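Local structure of putative hexulose 6 phosphate synthase (Salmonella typhimurium, 3F4W) at residues S94-A99 / K104-D109. The protein is a putative synthase of the HUMPS family, built on a TIM-barrel fold. Residues are numbered along the deposited sequence; the frame is centred on the assembly and turned at random.
Sequences SCIRAA and KQVVVD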
# COMPACT_ATOMS: atom_id res chain seq x y z
N SER A 94 7.70 -1.62 -13.51
CA SER A 94 8.39 -0.39 -13.11
C SER A 94 9.20 -0.63 -11.85
O SER A 94 10.34 -0.17 -11.74
CB SER A 94 7.39 0.74 -12.84
OG SER A 94 6.87 1.26 -14.06
N CYS A 95 8.61 -1.34 -10.89
CA CYS A 95 9.31 -1.70 -9.67
C CYS A 95 10.55 -2.52 -9.99
O CYS A 95 11.64 -2.23 -9.49
CB CYS A 95 8.39 -2.48 -8.72
SG CYS A 95 7.00 -1.53 -8.09
N ILE A 96 10.39 -3.54 -10.82
CA ILE A 96 11.50 -4.42 -11.19
C ILE A 96 12.60 -3.66 -11.92
O ILE A 96 13.79 -3.92 -11.71
CB ILE A 96 11.02 -5.59 -12.05
CG1 ILE A 96 10.10 -6.50 -11.22
CG2 ILE A 96 12.20 -6.39 -12.57
CD1 ILE A 96 9.47 -7.62 -12.02
N ARG A 97 12.22 -2.71 -12.77
CA ARG A 97 13.20 -1.88 -13.44
C ARG A 97 14.02 -1.09 -12.42
O ARG A 97 15.24 -1.00 -12.54
CB ARG A 97 12.54 -0.93 -14.43
CG ARG A 97 13.49 -0.42 -15.48
CD ARG A 97 14.23 -1.59 -16.11
NE ARG A 97 15.40 -1.16 -16.87
CZ ARG A 97 16.62 -1.04 -16.35
NH1 ARG A 97 16.83 -1.32 -15.07
NH2 ARG A 97 17.63 -0.64 -17.12
N ALA A 98 13.35 -0.53 -11.42
CA ALA A 98 14.04 0.20 -10.36
C ALA A 98 14.98 -0.71 -9.57
O ALA A 98 16.08 -0.30 -9.18
CB ALA A 98 13.04 0.85 -9.42
N ALA A 99 14.55 -1.95 -9.35
CA ALA A 99 15.39 -2.93 -8.66
C ALA A 99 16.65 -3.25 -9.46
O ALA A 99 17.75 -3.29 -8.90
CB ALA A 99 14.60 -4.21 -8.39
N LYS A 104 19.13 -4.67 -6.88
CA LYS A 104 18.37 -5.23 -5.77
C LYS A 104 17.19 -6.07 -6.27
O LYS A 104 17.20 -6.56 -7.39
CB LYS A 104 17.95 -4.12 -4.81
CG LYS A 104 19.15 -3.31 -4.31
CD LYS A 104 18.77 -2.27 -3.28
CE LYS A 104 20.00 -1.52 -2.78
NZ LYS A 104 19.63 -0.41 -1.86
N GLN A 105 16.17 -6.24 -5.44
CA GLN A 105 15.15 -7.25 -5.73
C GLN A 105 13.73 -6.84 -5.35
O GLN A 105 13.48 -6.31 -4.27
CB GLN A 105 15.50 -8.57 -5.03
CG GLN A 105 14.46 -9.67 -5.21
CD GLN A 105 14.55 -10.35 -6.56
OE1 GLN A 105 15.63 -10.71 -7.02
NE2 GLN A 105 13.40 -10.54 -7.20
N VAL A 106 12.80 -7.12 -6.26
CA VAL A 106 11.38 -6.93 -6.01
C VAL A 106 10.73 -8.26 -5.61
O VAL A 106 11.01 -9.31 -6.20
CB VAL A 106 10.67 -6.37 -7.25
CG1 VAL A 106 9.16 -6.61 -7.17
CG2 VAL A 106 10.98 -4.88 -7.42
N VAL A 107 9.88 -8.21 -4.60
CA VAL A 107 9.10 -9.36 -4.19
C VAL A 107 7.63 -9.08 -4.48
O VAL A 107 7.08 -8.09 -3.99
CB VAL A 107 9.26 -9.64 -2.68
CG1 VAL A 107 8.31 -10.74 -2.25
CG2 VAL A 107 10.70 -10.01 -2.35
N VAL A 108 7.00 -9.92 -5.28
CA VAL A 108 5.59 -9.73 -5.59
C VAL A 108 4.74 -10.43 -4.54
O VAL A 108 4.75 -11.66 -4.45
CB VAL A 108 5.22 -10.26 -6.99
CG1 VAL A 108 3.78 -9.89 -7.33
CG2 VAL A 108 6.17 -9.71 -8.04
N ASP A 109 4.03 -9.65 -3.74
CA ASP A 109 3.18 -10.19 -2.68
C ASP A 109 1.83 -10.55 -3.26
O ASP A 109 1.08 -9.69 -3.73
CB ASP A 109 3.03 -9.16 -1.55
CG ASP A 109 2.22 -9.70 -0.38
OD1 ASP A 109 2.37 -9.16 0.73
OD2 ASP A 109 1.43 -10.64 -0.56
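Val106 lays its CG2 methyl over one face of the peptide joining Cys95 to Ile96, 3.4 Å from Cys95 O and 3.7 Å from Ile96 N. Cys95 O is already engaged by the helical bond from Ala99 N, and the methyl adds an apolar contact over the face. Placed beside its own backbone N (CG1 being anti to it, chi1 161°), CG2 also meets Cys95 CB and Ala99 CB, both at 3.8 Å. The second flat group, the Gln105 amide, lies off the helix: its NE2 bonds nearly in the amide plane to Val106 O (2.9 Å), tying a partly exposed polar group back to the strand. Helix 89-102 is the beta-alpha-beta crossover between parallel strands 80-84 and 105-109 of the TIM barrel, here packed on the second; the axes of 94-99 and 105-109 come within 7.2 Å at 153°, roughly antiparallel. Alanine suits so close an approach, since the methyl of Ala99 can rest 3.6 Å from Lys104 O. Beta-branched valine suits a strand and presents a broad surface; the longer Ile96 reaches it from the flank, CG1 against Val106 CB, the two side chains crossing at about a right angle. Cys95, small and apolar, also touches Val83 and Ser70. Where the chain turns, Lys104 N donates to Ala99 O (2.8 Å, N-H...O 158°), while its extended side chain carries NZ away to the carbonyls of Phe74 and Ala78.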